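Local coordinates for protein deferrochelatase (Vibrio cholerae, PDB 5DE0) that binds heme b and probably works as a peroxidase of the DyP (dye-decolorizing) family, at residues B[9-14]-B[160-165]; B[39-44]-B[296-301]; B[45-50]-B[107-112]. All coordinates share one frame; numbering follows the deposited sequence.

Interaction 1 (B[9-14]-B[160-165]); sequences TAILPE and VALVAD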
# COMPACT_ATOMS: atom_id res chain seq x y z
N THR B 9 17.65 -6.86 -13.65
CA THR B 9 18.09 -5.69 -12.89
C THR B 9 17.68 -5.63 -11.42
O THR B 9 18.24 -4.85 -10.65
CB THR B 9 17.57 -4.40 -13.56
OG1 THR B 9 16.14 -4.42 -13.59
CG2 THR B 9 18.12 -4.28 -14.97
N ALA B 10 16.71 -6.45 -11.01
CA ALA B 10 16.18 -6.36 -9.65
C ALA B 10 17.03 -7.12 -8.63
O ALA B 10 17.01 -6.80 -7.44
CB ALA B 10 14.75 -6.86 -9.61
N ILE B 11 17.78 -8.11 -9.10
CA ILE B 11 18.44 -9.07 -8.21
C ILE B 11 19.66 -8.52 -7.47
O ILE B 11 19.69 -8.49 -6.24
CB ILE B 11 18.86 -10.33 -8.99
CG1 ILE B 11 17.65 -10.92 -9.72
CG2 ILE B 11 19.47 -11.36 -8.05
CD1 ILE B 11 17.97 -12.15 -10.53
N LEU B 12 20.67 -8.10 -8.23
CA LEU B 12 21.95 -7.67 -7.66
C LEU B 12 21.92 -6.38 -6.82
O LEU B 12 22.53 -6.35 -5.74
CB LEU B 12 22.99 -7.53 -8.78
CG LEU B 12 23.96 -8.70 -8.94
CD1 LEU B 12 23.21 -10.02 -8.99
CD2 LEU B 12 24.82 -8.52 -10.19
N PRO B 13 21.25 -5.32 -7.29
CA PRO B 13 21.29 -4.09 -6.48
C PRO B 13 20.60 -4.24 -5.13
O PRO B 13 19.79 -5.15 -4.94
CB PRO B 13 20.55 -3.06 -7.34
CG PRO B 13 20.52 -3.64 -8.71
CD PRO B 13 20.49 -5.12 -8.53
N GLU B 14 20.93 -3.35 -4.19
CA GLU B 14 20.25 -3.30 -2.91
C GLU B 14 18.80 -2.91 -3.12
O GLU B 14 18.49 -2.11 -4.01
CB GLU B 14 20.94 -2.30 -1.97
CG GLU B 14 22.35 -2.69 -1.56
CD GLU B 14 22.37 -3.75 -0.47
OE1 GLU B 14 21.33 -3.95 0.18
OE2 GLU B 14 23.44 -4.37 -0.27
N VAL B 160 26.72 -15.16 -4.88
CA VAL B 160 25.78 -15.86 -4.00
C VAL B 160 24.44 -16.06 -4.71
O VAL B 160 23.83 -17.13 -4.61
CB VAL B 160 25.56 -15.09 -2.67
CG1 VAL B 160 24.29 -15.57 -1.97
CG2 VAL B 160 26.76 -15.26 -1.76
N ALA B 161 23.99 -15.05 -5.45
CA ALA B 161 22.68 -15.09 -6.09
C ALA B 161 22.70 -15.77 -7.46
O ALA B 161 21.80 -16.54 -7.78
CB ALA B 161 22.11 -13.68 -6.21
N LEU B 162 23.72 -15.48 -8.26
CA LEU B 162 23.72 -15.89 -9.66
C LEU B 162 24.42 -17.23 -9.93
O LEU B 162 25.46 -17.53 -9.34
CB LEU B 162 24.38 -14.81 -10.52
CG LEU B 162 23.84 -13.39 -10.35
CD1 LEU B 162 24.45 -12.46 -11.38
CD2 LEU B 162 22.32 -13.38 -10.43
N VAL B 163 23.82 -18.01 -10.82
CA VAL B 163 24.45 -19.23 -11.32
C VAL B 163 25.73 -18.87 -12.07
O VAL B 163 25.73 -17.96 -12.90
CB VAL B 163 23.50 -20.03 -12.25
CG1 VAL B 163 24.20 -21.27 -12.79
CG2 VAL B 163 22.23 -20.40 -11.50
N ALA B 164 26.81 -19.58 -11.78
CA ALA B 164 28.12 -19.22 -12.31
C ALA B 164 28.34 -19.66 -13.76
O ALA B 164 28.89 -18.91 -14.57
CB ALA B 164 29.22 -19.80 -11.43
N ASP B 165 27.91 -20.88 -14.09
CA ASP B 165 28.22 -21.47 -15.39
C ASP B 165 27.03 -22.17 -16.04
O ASP B 165 25.99 -22.35 -15.42
CB ASP B 165 29.38 -22.46 -15.23
CG ASP B 165 29.07 -23.55 -14.22
OD1 ASP B 165 29.54 -24.69 -14.41
OD2 ASP B 165 28.35 -23.26 -13.24
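Ile11 and Leu12, in the N-terminal lead-in to strand 18-26, meet Ala161 and Leu162 where helix 155-161 gives way to a loop. The contact is wholly apolar and small, burying 150 Å² counted over both sides, and the backbones stay well apart: the nearest CA atoms, those of Leu12 and Ala161, are separated by 7.6 Å. Three branched side chains and one methyl therefore bridge the gap. Ile11 reaches across with its short branch. Its CG2 lies 4.0 Å from Ala161 CB and 4.2 Å from Leu162 CD2. That methyl is carried across because it stands opposite the backbone N about the CA-CB bond, while CG1 sits beside the N (chi1 -54°).

The place is a meeting point between the two ferredoxin-like halves of the DyP fold. Segment 9-14 leads into the sheet of the first half, whereas helix 155-161 precedes the sheet of the second. Tyr252 of strand 247-253 touches both Ile11 and Ala161, so the second sheet backs this end of the contact, and the side chain of Ala161 is about 12 Å from the bound heme.

On the more open side, Leu12 and Leu162 run across one another at roughly a right angle. Leu12 CD1 is the methyl that presses in, 3.6 Å from Leu162 CD1 and 3.8 Å from Leu162 CD2, so that it rests against the fork of the other leucine. The second methyl stands off slightly, with Leu12 CD2 at 4.1 Å from Leu162 CD1. The chi1 of Leu12, -100° and well off a staggered value, may be linked to this close approach of CD1. The backbone carbonyls of this turn are engaged elsewhere: Ile11 O accepts a hydrogen bond from His234 NE2, and Leu12 O one from Arg157 NH1.

Interaction 2 (B[39-44]-B[296-301]); sequences ALPALV and MLQELT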
# COMPACT_ATOMS: atom_id res chain seq x y z
N ALA B 39 8.18 -8.06 -22.34
CA ALA B 39 8.18 -6.64 -22.67
C ALA B 39 8.30 -5.76 -21.43
O ALA B 39 8.37 -4.54 -21.53
CB ALA B 39 6.93 -6.28 -23.45
N LEU B 40 8.33 -6.39 -20.26
CA LEU B 40 8.46 -5.66 -19.00
C LEU B 40 9.79 -4.90 -18.87
O LEU B 40 9.78 -3.73 -18.49
CB LEU B 40 8.26 -6.60 -17.81
CG LEU B 40 6.82 -7.04 -17.55
CD1 LEU B 40 6.74 -7.95 -16.33
CD2 LEU B 40 5.93 -5.82 -17.37
N PRO B 41 10.94 -5.55 -19.18
CA PRO B 41 12.20 -4.80 -19.10
C PRO B 41 12.23 -3.55 -19.97
O PRO B 41 12.75 -2.52 -19.53
CB PRO B 41 13.24 -5.81 -19.59
CG PRO B 41 12.66 -7.13 -19.25
CD PRO B 41 11.18 -6.98 -19.45
N ALA B 42 11.69 -3.64 -21.18
CA ALA B 42 11.66 -2.50 -22.10
C ALA B 42 10.79 -1.38 -21.55
O ALA B 42 11.10 -0.20 -21.71
CB ALA B 42 11.18 -2.93 -23.47
N LEU B 43 9.69 -1.76 -20.90
CA LEU B 43 8.81 -0.80 -20.26
C LEU B 43 9.53 -0.10 -19.10
O LEU B 43 9.44 1.12 -18.95
CB LEU B 43 7.54 -1.48 -19.75
CG LEU B 43 6.62 -0.63 -18.87
CD1 LEU B 43 6.11 0.58 -19.63
CD2 LEU B 43 5.46 -1.46 -18.34
N VAL B 44 10.23 -0.89 -18.30
CA VAL B 44 10.97 -0.37 -17.15
C VAL B 44 12.06 0.61 -17.58
O VAL B 44 12.23 1.67 -16.97
CB VAL B 44 11.60 -1.52 -16.33
CG1 VAL B 44 12.61 -0.98 -15.33
CG2 VAL B 44 10.52 -2.32 -15.64
N MET B 296 18.14 -15.17 -21.78
CA MET B 296 17.28 -16.36 -21.78
C MET B 296 15.81 -15.97 -21.70
O MET B 296 14.97 -16.57 -22.36
CB MET B 296 17.64 -17.29 -20.63
CG MET B 296 16.68 -18.47 -20.48
SD MET B 296 17.23 -19.72 -19.30
CE MET B 296 18.66 -20.37 -20.14
N LEU B 297 15.51 -14.95 -20.91
CA LEU B 297 14.15 -14.45 -20.77
C LEU B 297 13.56 -14.04 -22.12
O LEU B 297 12.40 -14.31 -22.40
CB LEU B 297 14.10 -13.26 -19.80
CG LEU B 297 12.74 -12.59 -19.62
CD1 LEU B 297 11.71 -13.58 -19.10
CD2 LEU B 297 12.85 -11.39 -18.68
N GLN B 298 14.38 -13.40 -22.94
CA GLN B 298 13.94 -12.95 -24.26
C GLN B 298 13.96 -14.09 -25.28
O GLN B 298 13.42 -13.95 -26.38
CB GLN B 298 14.81 -11.79 -24.74
CG GLN B 298 14.77 -10.57 -23.84
CD GLN B 298 13.38 -9.99 -23.70
OE1 GLN B 298 12.66 -9.85 -24.69
NE2 GLN B 298 12.99 -9.65 -22.48
N GLU B 299 14.58 -15.21 -24.92
CA GLU B 299 14.70 -16.35 -25.82
C GLU B 299 13.75 -17.48 -25.47
O GLU B 299 13.69 -18.49 -26.17
CB GLU B 299 16.14 -16.88 -25.83
CG GLU B 299 17.15 -15.92 -26.44
CD GLU B 299 16.92 -15.68 -27.92
OE1 GLU B 299 16.28 -16.53 -28.58
OE2 GLU B 299 17.38 -14.63 -28.43
N LEU B 300 13.01 -17.32 -24.38
CA LEU B 300 12.06 -18.35 -23.95
C LEU B 300 10.90 -18.45 -24.94
O LEU B 300 10.35 -17.45 -25.37
CB LEU B 300 11.52 -18.04 -22.55
CG LEU B 300 12.47 -18.29 -21.38
CD1 LEU B 300 11.85 -17.82 -20.07
CD2 LEU B 300 12.84 -19.77 -21.29
N THR B 301 10.55 -19.68 -25.30
CA THR B 301 9.44 -19.91 -26.21
C THR B 301 8.61 -21.11 -25.77
O THR B 301 9.13 -22.07 -25.21
CB THR B 301 9.92 -20.14 -27.66
OG1 THR B 301 11.04 -21.04 -27.66
CG2 THR B 301 10.34 -18.82 -28.30
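The apolar part of this contact is one ring carbon of a proline against one leucine methyl: Pro41 CG lies 4.3 Å from Leu297 CD2. In both residues the bond from CA to CB points toward the other segment. At that separation the two carbons are only loosely packed, and the buried surface, 87 Å² in total over the two segments, fits a light touch. Leu297 is itself buried, with Phe62 of strand 57-62 and Gln8 also against its side chain.

The second kind of contact sets a polar group beside the same ring carbon. Gln298 NE2 comes within 4.1 Å of Pro41 CG, the two side chains pointing at each other from their own helices. A bend at chi2 (-61°) turns the amide back toward helix 40-50. NE2 hydrogen-bonds to Lys38 O, while its approach to Pro41 CG is contact only, so the amide nitrogen is anchored just ahead of the proline it touches. Lys38 answers with its NZ, which hydrogen-bonds to Leu300 O.

Backbone bonds define the helical side. Leu43 N to Ala39 O (3.1 Å) and Val44 N to Leu40 O (2.9 Å) form the first turn of helix 40-50, and Pro41, which has no N-H to give, sits within that turn. The result is a junction between halves of the DyP fold: helix 294-299, following the last strand of the second ferredoxin-like unit, rests against a helix of the first.

Interaction 3 (B[45-50]-B[107-112]); sequences EEINQN and HDLLFY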
# COMPACT_ATOMS: atom_id res chain seq x y z
N GLU B 45 12.79 0.26 -18.64
CA GLU B 45 13.82 1.14 -19.19
C GLU B 45 13.21 2.48 -19.61
O GLU B 45 13.80 3.54 -19.37
CB GLU B 45 14.52 0.48 -20.38
CG GLU B 45 15.48 1.40 -21.11
CD GLU B 45 16.65 1.84 -20.25
OE1 GLU B 45 17.32 0.96 -19.67
OE2 GLU B 45 16.89 3.06 -20.14
N GLU B 46 12.04 2.42 -20.23
CA GLU B 46 11.34 3.62 -20.70
C GLU B 46 10.90 4.50 -19.54
O GLU B 46 10.99 5.72 -19.60
CB GLU B 46 10.14 3.23 -21.55
CG GLU B 46 9.27 4.41 -21.98
CD GLU B 46 8.17 4.00 -22.94
OE1 GLU B 46 8.29 2.93 -23.56
OE2 GLU B 46 7.18 4.76 -23.06
N ILE B 47 10.41 3.86 -18.47
CA ILE B 47 10.01 4.57 -17.27
C ILE B 47 11.20 5.29 -16.64
O ILE B 47 11.10 6.45 -16.25
CB ILE B 47 9.36 3.62 -16.24
CG1 ILE B 47 8.07 3.03 -16.80
CG2 ILE B 47 9.09 4.34 -14.94
CD1 ILE B 47 7.39 2.03 -15.89
N ASN B 48 12.33 4.59 -16.55
CA ASN B 48 13.54 5.16 -15.97
C ASN B 48 14.04 6.37 -16.76
O ASN B 48 14.57 7.32 -16.19
CB ASN B 48 14.64 4.11 -15.87
CG ASN B 48 14.49 3.22 -14.64
OD1 ASN B 48 14.07 3.68 -13.58
ND2 ASN B 48 14.84 1.95 -14.78
N GLN B 49 13.86 6.33 -18.08
CA GLN B 49 14.24 7.45 -18.93
C GLN B 49 13.30 8.64 -18.73
O GLN B 49 13.70 9.79 -18.88
CB GLN B 49 14.26 7.04 -20.40
CG GLN B 49 15.41 6.13 -20.77
CD GLN B 49 15.61 6.03 -22.27
OE1 GLN B 49 14.91 6.68 -23.05
NE2 GLN B 49 16.58 5.23 -22.69
N ASN B 50 12.04 8.35 -18.41
CA ASN B 50 11.08 9.41 -18.16
C ASN B 50 11.14 9.93 -16.73
O ASN B 50 10.70 11.03 -16.43
CB ASN B 50 9.66 8.93 -18.47
CG ASN B 50 9.43 8.71 -19.95
OD1 ASN B 50 10.38 8.59 -20.72
ND2 ASN B 50 8.17 8.66 -20.35
N HIS B 107 6.93 4.56 -4.92
CA HIS B 107 5.90 3.54 -4.87
C HIS B 107 4.99 3.53 -6.10
O HIS B 107 4.61 2.47 -6.59
CB HIS B 107 5.06 3.72 -3.60
CG HIS B 107 3.84 2.85 -3.55
ND1 HIS B 107 3.85 1.58 -3.01
CD2 HIS B 107 2.57 3.07 -3.96
CE1 HIS B 107 2.64 1.06 -3.09
NE2 HIS B 107 1.84 1.94 -3.67
N ASP B 108 4.64 4.72 -6.59
CA ASP B 108 3.64 4.86 -7.64
C ASP B 108 4.01 4.13 -8.94
O ASP B 108 3.15 3.53 -9.58
CB ASP B 108 3.37 6.34 -7.93
CG ASP B 108 4.60 7.07 -8.43
OD1 ASP B 108 5.72 6.73 -8.00
OD2 ASP B 108 4.44 7.99 -9.27
N LEU B 109 5.28 4.18 -9.31
CA LEU B 109 5.73 3.56 -10.56
C LEU B 109 5.63 2.03 -10.52
O LEU B 109 5.60 1.38 -11.56
CB LEU B 109 7.17 3.97 -10.88
CG LEU B 109 7.37 5.44 -11.27
CD1 LEU B 109 8.83 5.71 -11.55
CD2 LEU B 109 6.52 5.79 -12.48
N LEU B 110 5.58 1.47 -9.31
CA LEU B 110 5.39 0.04 -9.14
C LEU B 110 3.98 -0.36 -9.56
O LEU B 110 3.80 -1.33 -10.30
CB LEU B 110 5.64 -0.38 -7.69
CG LEU B 110 7.02 -0.06 -7.10
CD1 LEU B 110 7.05 -0.46 -5.63
CD2 LEU B 110 8.12 -0.76 -7.88
N PHE B 111 3.00 0.39 -9.08
CA PHE B 111 1.61 0.18 -9.47
C PHE B 111 1.45 0.38 -10.98
O PHE B 111 0.77 -0.40 -11.64
CB PHE B 111 0.68 1.13 -8.71
CG PHE B 111 -0.77 0.96 -9.05
CD1 PHE B 111 -1.34 1.63 -10.12
CD2 PHE B 111 -1.58 0.13 -8.28
CE1 PHE B 111 -2.67 1.47 -10.43
CE2 PHE B 111 -2.92 -0.03 -8.58
CZ PHE B 111 -3.47 0.64 -9.66
N TYR B 112 2.09 1.42 -11.51
CA TYR B 112 1.99 1.72 -12.93
C TYR B 112 2.60 0.62 -13.79
O TYR B 112 2.05 0.27 -14.83
CB TYR B 112 2.67 3.06 -13.25
CG TYR B 112 2.75 3.36 -14.74
CD1 TYR B 112 1.65 3.87 -15.42
CD2 TYR B 112 3.91 3.12 -15.46
CE1 TYR B 112 1.71 4.14 -16.78
CE2 TYR B 112 3.99 3.39 -16.81
CZ TYR B 112 2.88 3.89 -17.47
OH TYR B 112 2.96 4.16 -18.82
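Ile47 of helix 40-50 carries this contact with Leu109 and Tyr112 of helix 108-117, the two helices that lie together on one face of the N-terminal ferredoxin-like sheet. The closest pair of CA atoms, Ile47 and Leu109, is 8.0 Å apart, and the bond from CA to CB of Ile47 points toward the partner helix. Leu109 and Tyr112, three residues apart, stand on the same side of their helix, so each takes one branch of the isoleucine. Beyond the contact, the second subunit continues the packing, with its Leu137 against Leu109 and its Tyr136 against Tyr112. From CB the Ile47 side chain forks. The short branch, CG2, is set opposite the backbone N and fits against the fork of Leu109, at 3.7 Å from Leu109 CD1 and 3.8 Å from Leu109 CD2. The longer branch starts beside the backbone N (chi1 -64°); CG1 passes Tyr112 CE2 at 4.1 Å. The same branch stays extended (chi2 177°), which carries the terminal methyl to the rim of the tyrosine ring: Ile47 CD1 lies at the ring edge, in its plane, 3.7 Å from Tyr112 CD2.

Overall arrangement
Starting at the N terminus, segment 9-14 opens the loop that interaction 1 closes at 160-165, tying the lead-in of the first ferredoxin-like half to the second. Helix 40-50 then serves twice: residues 39-44 wait for 296-301 near the C terminus, while 45-50 find 107-112 much sooner. Interaction 3 is therefore nested inside both longer loops and stays within the first half. Interactions 1 and 2 cross, because 160-165 comes between the segments of interaction 2. The centres of interactions 2 and 3 are 16 Å apart, and those of interactions 1 and 3 are 22 Å apart. Both crossing contacts tie the first half to the second or to the helix that follows its last strand, at places about 17 Å apart between centres.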